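PDB 6D0P: pirin family protein from Acinetobacter baumannii, which probably acts as a quercetin 2,3-dioxygenase of the bicupin pirin family, binding one iron cation per subunit. Local coordinates for residues D150-L156 / Y170-A176; N184-L190 / K247-T252. Residues are numbered along the deposited sequence.

Contact 1: residues D150-L156 / Y170-A176. With MG (magnesium ion), chain F.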
loop_
_atom_site.group_PDB
_atom_site.type_symbol
_atom_site.label_atom_id
_atom_site.label_comp_id
_atom_site.label_asym_id
_atom_site.label_seq_id
_atom_site.Cartn_x
_atom_site.Cartn_y
_atom_site.Cartn_z
ATOM N N ASP A 150 3.745 -4.280 17.143
ATOM C CA ASP A 150 4.898 -5.018 16.635
ATOM C C ASP A 150 5.586 -4.280 15.479
ATOM O O ASP A 150 6.581 -4.767 14.942
ATOM C CB ASP A 150 4.481 -6.444 16.263
ATOM C CG ASP A 150 4.076 -7.241 17.501
ATOM O OD1 ASP A 150 4.771 -7.102 18.545
ATOM O OD2 ASP A 150 3.067 -7.970 17.437
ATOM N N ILE A 151 5.115 -3.096 15.111
ATOM C CA ILE A 151 5.759 -2.386 14.015
ATOM C C ILE A 151 6.798 -1.412 14.601
ATOM O O ILE A 151 6.448 -0.565 15.377
ATOM C CB ILE A 151 4.700 -1.682 13.158
ATOM C CG1 ILE A 151 3.680 -2.690 12.625
ATOM C CG2 ILE A 151 5.361 -0.899 12.019
ATOM C CD1 ILE A 151 2.522 -2.064 11.896
ATOM N N PRO A 152 8.088 -1.579 14.268
ATOM C CA PRO A 152 9.124 -0.660 14.775
ATOM C C PRO A 152 8.784 0.776 14.341
ATOM O O PRO A 152 8.499 0.989 13.163
ATOM C CB PRO A 152 10.455 -1.103 14.136
ATOM C CG PRO A 152 10.158 -2.490 13.655
ATOM C CD PRO A 152 8.695 -2.451 13.266
ATOM N N ASP A 153 8.842 1.696 15.296
ATOM C CA ASP A 153 8.489 3.129 15.141
ATOM C C ASP A 153 9.702 3.970 15.541
ATOM O O ASP A 153 10.071 3.995 16.728
ATOM C CB ASP A 153 7.304 3.497 16.047
ATOM C CG ASP A 153 6.577 4.777 15.652
ATOM O OD1 ASP A 153 6.950 5.383 14.610
ATOM O OD2 ASP A 153 5.606 5.143 16.363
ATOM N N ILE A 154 10.280 4.674 14.582
ATOM C CA ILE A 154 11.510 5.388 14.786
ATOM C C ILE A 154 11.208 6.875 14.914
ATOM O O ILE A 154 10.570 7.428 14.042
ATOM C CB ILE A 154 12.471 5.122 13.612
ATOM C CG1 ILE A 154 12.705 3.625 13.390
ATOM C CG2 ILE A 154 13.774 5.887 13.783
ATOM C CD1 ILE A 154 13.270 2.906 14.584
ATOM N N ALA A 155 11.709 7.510 15.976
ATOM C CA ALA A 155 11.522 8.945 16.128
ATOM C C ALA A 155 12.541 9.651 15.227
ATOM O O ALA A 155 13.731 9.386 15.331
ATOM C CB ALA A 155 11.686 9.363 17.562
ATOM N N LEU A 156 12.074 10.528 14.348
ATOM C CA LEU A 156 12.975 11.219 13.424
ATOM C C LEU A 156 13.481 12.543 14.017
ATOM O O LEU A 156 14.440 13.126 13.494
ATOM C CB LEU A 156 12.220 11.489 12.119
ATOM C CG LEU A 156 11.800 10.256 11.342
ATOM C CD1 LEU A 156 10.952 10.654 10.151
ATOM C CD2 LEU A 156 13.034 9.457 10.921
ATOM N N TYR A 170 15.141 0.313 8.307
ATOM C CA TYR A 170 15.486 1.700 8.539
ATOM C C TYR A 170 16.172 1.827 9.914
ATOM O O TYR A 170 15.722 1.243 10.885
ATOM C CB TYR A 170 14.234 2.582 8.479
ATOM C CG TYR A 170 14.567 4.038 8.584
ATOM C CD1 TYR A 170 14.846 4.772 7.446
ATOM C CD2 TYR A 170 14.687 4.662 9.814
ATOM C CE1 TYR A 170 15.209 6.103 7.527
ATOM C CE2 TYR A 170 15.054 5.993 9.909
ATOM C CZ TYR A 170 15.324 6.711 8.765
ATOM O OH TYR A 170 15.690 8.022 8.842
ATOM N N ALA A 171 17.262 2.576 9.999
ATOM C CA ALA A 171 17.951 2.843 11.302
ATOM C C ALA A 171 18.199 1.551 12.098
ATOM O O ALA A 171 17.975 1.503 13.337
ATOM C CB ALA A 171 17.124 3.818 12.113
ATOM N N ASP A 172 18.663 0.513 11.406
ATOM C CA ASP A 172 18.930 -0.794 12.024
ATOM C C ASP A 172 17.636 -1.454 12.534
ATOM O O ASP A 172 17.715 -2.472 13.198
ATOM C CB ASP A 172 19.959 -0.693 13.156
ATOM C CG ASP A 172 21.297 -0.127 12.709
ATOM O OD1 ASP A 172 21.777 -0.531 11.626
ATOM O OD2 ASP A 172 21.850 0.710 13.449
ATOM N N ALA A 173 16.461 -0.906 12.229
ATOM C CA ALA A 173 15.195 -1.528 12.632
ATOM C C ALA A 173 14.671 -2.357 11.453
ATOM O O ALA A 173 14.648 -1.868 10.339
ATOM C CB ALA A 173 14.198 -0.466 13.030
ATOM N N LYS A 174 14.247 -3.584 11.707
ATOM C CA LYS A 174 13.788 -4.485 10.647
ATOM C C LYS A 174 12.272 -4.388 10.493
ATOM O O LYS A 174 11.554 -4.281 11.471
ATOM C CB LYS A 174 14.191 -5.922 10.983
ATOM C CG LYS A 174 15.693 -6.138 11.100
ATOM C CD LYS A 174 16.081 -7.563 11.452
ATOM C CE LYS A 174 17.578 -7.728 11.617
ATOM N NZ LYS A 174 18.313 -7.244 10.422
ATOM N N GLY A 175 11.815 -4.443 9.255
ATOM C CA GLY A 175 10.402 -4.370 8.939
ATOM C C GLY A 175 9.611 -5.503 9.565
ATOM O O GLY A 175 10.126 -6.607 9.770
ATOM N N ALA A 176 8.349 -5.223 9.848
ATOM C CA ALA A 176 7.467 -6.164 10.485
ATOM C C ALA A 176 6.970 -7.199 9.467
ATOM O O ALA A 176 6.709 -8.336 9.824
ATOM C CB ALA A 176 6.315 -5.420 11.112
HETATM MG MG MG F . 16.548 13.246 13.157
HETATM O O HOH W 1 16.926 12.546 15.060
HETATM O O HOH W 2 16.498 11.226 12.478
HETATM O O HOH W 3 15.863 14.004 11.143
HETATM O O HOH W 4 18.551 13.330 12.491
#

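Contact 2: residues N184-L190 / K247-T252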
loop_
_atom_site.group_PDB
_atom_site.type_symbol
_atom_site.label_atom_id
_atom_site.label_comp_id
_atom_site.label_asym_id
_atom_site.label_seq_id
_atom_site.Cartn_x
_atom_site.Cartn_y
_atom_site.Cartn_z
ATOM N N ASN A 184 11.251 -1.586 0.627
ATOM C CA ASN A 184 10.923 -0.824 1.821
ATOM C C ASN A 184 9.515 -0.249 1.702
ATOM O O ASN A 184 9.117 0.302 0.650
ATOM C CB ASN A 184 11.854 0.370 2.035
ATOM C CG ASN A 184 13.248 -0.032 2.440
ATOM O OD1 ASN A 184 13.427 -0.668 3.477
ATOM N ND2 ASN A 184 14.245 0.372 1.654
ATOM N N VAL A 185 8.792 -0.345 2.806
ATOM C CA VAL A 185 7.525 0.339 2.946
ATOM C C VAL A 185 7.597 1.009 4.308
ATOM O O VAL A 185 7.641 0.318 5.349
ATOM C CB VAL A 185 6.282 -0.560 2.827
ATOM C CG1 VAL A 185 5.009 0.219 3.151
ATOM C CG2 VAL A 185 6.159 -1.189 1.444
ATOM N N TRP A 186 7.704 2.330 4.274
ATOM C CA TRP A 186 7.792 3.118 5.484
ATOM C C TRP A 186 6.619 4.097 5.524
ATOM O O TRP A 186 6.279 4.689 4.495
ATOM C CB TRP A 186 9.108 3.907 5.548
ATOM C CG TRP A 186 10.357 3.119 5.331
ATOM C CD1 TRP A 186 10.585 1.813 5.651
ATOM C CD2 TRP A 186 11.598 3.638 4.818
ATOM N NE1 TRP A 186 11.869 1.469 5.314
ATOM C CE2 TRP A 186 12.516 2.571 4.810
ATOM C CE3 TRP A 186 11.995 4.883 4.311
ATOM C CZ2 TRP A 186 13.820 2.719 4.340
ATOM C CZ3 TRP A 186 13.287 5.031 3.839
ATOM C CH2 TRP A 186 14.185 3.961 3.862
ATOM N N ASP A 187 5.988 4.287 6.674
ATOM C CA ASP A 187 4.937 5.316 6.732
ATOM C C ASP A 187 5.206 6.206 7.945
ATOM O O ASP A 187 6.012 5.883 8.815
ATOM C CB ASP A 187 3.526 4.716 6.690
ATOM C CG ASP A 187 2.977 4.193 7.998
ATOM O OD1 ASP A 187 3.747 4.121 8.958
ATOM O OD2 ASP A 187 1.765 3.867 8.041
ATOM N N GLY A 188 4.513 7.302 8.055
ATOM C CA GLY A 188 4.729 8.098 9.250
ATOM C C GLY A 188 4.214 9.511 9.118
ATOM O O GLY A 188 3.362 9.808 8.262
ATOM N N LYS A 189 4.719 10.343 10.029
ATOM C CA LYS A 189 4.322 11.705 10.130
ATOM C C LYS A 189 5.563 12.579 10.309
ATOM O O LYS A 189 6.442 12.278 11.132
ATOM C CB LYS A 189 3.368 11.879 11.318
ATOM C CG LYS A 189 2.909 13.301 11.587
ATOM C CD LYS A 189 2.152 13.391 12.898
ATOM C CE LYS A 189 1.730 14.796 13.254
ATOM N NZ LYS A 189 1.278 14.858 14.663
ATOM N N LEU A 190 5.604 13.650 9.542
ATOM C CA LEU A 190 6.656 14.657 9.656
ATOM C C LEU A 190 5.983 15.925 10.174
ATOM O O LEU A 190 5.036 16.427 9.547
ATOM C CB LEU A 190 7.286 14.931 8.293
ATOM C CG LEU A 190 7.838 13.725 7.558
ATOM C CD1 LEU A 190 8.444 14.156 6.229
ATOM C CD2 LEU A 190 8.852 12.980 8.405
ATOM N N LYS A 247 1.348 13.418 6.665
ATOM C CA LYS A 247 1.267 11.986 6.691
ATOM C C LYS A 247 1.855 11.484 5.365
ATOM O O LYS A 247 1.408 11.927 4.275
ATOM C CB LYS A 247 -0.170 11.452 6.796
ATOM C CG LYS A 247 -1.000 11.899 7.991
ATOM C CD LYS A 247 -2.496 11.630 7.739
ATOM C CE LYS A 247 -3.469 12.317 8.680
ATOM N NZ LYS A 247 -4.881 12.084 8.255
ATOM N N PHE A 248 2.842 10.607 5.452
ATOM C CA PHE A 248 3.550 10.163 4.242
ATOM C C PHE A 248 3.794 8.650 4.235
ATOM O O PHE A 248 3.635 7.945 5.242
ATOM C CB PHE A 248 4.931 10.841 4.161
ATOM C CG PHE A 248 5.910 10.347 5.195
ATOM C CD1 PHE A 248 6.710 9.233 4.960
ATOM C CD2 PHE A 248 6.026 10.975 6.420
ATOM C CE1 PHE A 248 7.558 8.736 5.939
ATOM C CE2 PHE A 248 6.904 10.500 7.386
ATOM C CZ PHE A 248 7.667 9.377 7.154
ATOM N N LEU A 249 4.136 8.180 3.045
ATOM C CA LEU A 249 4.714 6.865 2.857
ATOM C C LEU A 249 5.940 7.023 1.975
ATOM O O LEU A 249 5.998 7.924 1.095
ATOM C CB LEU A 249 3.770 5.861 2.198
ATOM C CG LEU A 249 2.597 5.442 3.057
ATOM C CD1 LEU A 249 1.360 6.152 2.594
ATOM C CD2 LEU A 249 2.403 3.940 3.006
ATOM N N VAL A 250 6.931 6.226 2.263
ATOM C CA VAL A 250 8.072 6.105 1.363
ATOM C C VAL A 250 8.106 4.638 0.912
ATOM O O VAL A 250 8.138 3.731 1.744
ATOM C CB VAL A 250 9.381 6.543 2.025
ATOM C CG1 VAL A 250 10.593 6.224 1.166
ATOM C CG2 VAL A 250 9.347 8.013 2.386
ATOM N N LEU A 251 8.092 4.424 -0.394
ATOM C CA LEU A 251 8.083 3.098 -0.967
ATOM C C LEU A 251 9.321 2.954 -1.841
ATOM O O LEU A 251 9.511 3.766 -2.751
ATOM C CB LEU A 251 6.833 2.944 -1.824
ATOM C CG LEU A 251 5.519 3.327 -1.164
ATOM C CD1 LEU A 251 4.403 3.286 -2.193
ATOM C CD2 LEU A 251 5.200 2.415 0.014
ATOM N N THR A 252 10.160 1.976 -1.561
ATOM C CA THR A 252 11.339 1.760 -2.410
ATOM C C THR A 252 11.456 0.271 -2.693
ATOM O O THR A 252 10.966 -0.575 -1.912
ATOM C CB THR A 252 12.658 2.243 -1.788
ATOM O OG1 THR A 252 13.236 1.247 -0.942
ATOM C CG2 THR A 252 12.483 3.517 -0.992
#

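Contact 1: residues D150-L156 / Y170-A176
Alternate side chains of 150-156 are turned onto 170-176: P152 and I154 point across, whereas D153 points away and its OD1 is hydrogen-bonded to H162 ND1. I154 fills the middle of the contact. With both chi angles near -60° (mm), its CD1 lies 3.8 Å from A173 CB, while its CG2 sits 4.1 Å from Y170 CE2, at the edge of the ring, and 4.3 Å from A171 CB. P152 rests its CB 4.0 Å from A173 CB and brings its CG to 3.2 Å from K174 O. The surface it meets is a tight beta hairpin whose type I' turn, Y170 to A173, puts A171 and D172 at positive phi and is closed by A173 N to Y170 O (2.6 Å) and Y170 N to A173 O (3.0 Å). This hairpin packs beside the edge strand 153-155 of the sheet that runs through the C-terminal cupin domain; backbone hydrogen bonds from P152 and A176 both reach V165 on the adjacent strand. I151, in the mt rotamer, sets CG1 4.1 Å from A176 CB. L156, also mt, swings CD2 to 3.7 Å from Y170 OH, while its carbonyl O, 2.1 Å from MG, joins four waters around the magnesium ion.

Contact 2: residues N184-L190 / K247-T252
Two neighbouring antiparallel strands in the interior of the large sheet of the C-terminal cupin domain meet here, their axes 4.6 Å apart at closest approach and their directions 168° apart. Three hydrogen-bonded pairs, N184-T252, W186-V250 and G188-F248, alternate with non-hydrogen-bonded ones. The bonds are short and paired, as in W186 N to V250 O (2.9 Å) and V250 N to W186 O (2.8 Å). At one end the side chains add another, N184 ND2 to T252 OG1 (2.9 Å). At the other, F248 takes chi1 near +60° and leans over its cross-strand partner, so that G188 CA lies 4.1 Å from the ring centroid in a CH-pi contact; a CB on G188 would collide with the ring and with the preceding carbonyl. L190 CD2 also reaches F248 CE2 (3.3 Å). On the face with V185 and L251, whose CG1 and CD2 are 3.8 Å apart, strand 41-52 packs through F41; D187 there engages R164 and Y76. On the other face W186 and V250, 3.7 Å apart at CE3 and CG1, meet L198 of strand 195-199. Such apolar filling between two antiparallel sheets is characteristic of the cupin beta-sandwich.

Contact 1 lies at the edge strand of the sheet and contact 2 in its interior, their centres about 11 Å apart: strand 162-165 separates 153-155 from 183-190, and 245-253 comes next. Two side-chain junctions join them directly. L156 CD1 lies 3.6 Å from L190 CD2, and Y170 CD1 lies 3.7 Å from W186 CH2 in an edge-to-face pair, so the hairpin of contact 1 leans on the strand that follows it in the chain. The magnesium held by L156 O is about 9 Å from the nearest atom of the L190 side chain. Neither contact supplies a ligand to the manganese, which is bound by H64, H66, H108 and E110, within the N-terminal pirin family region.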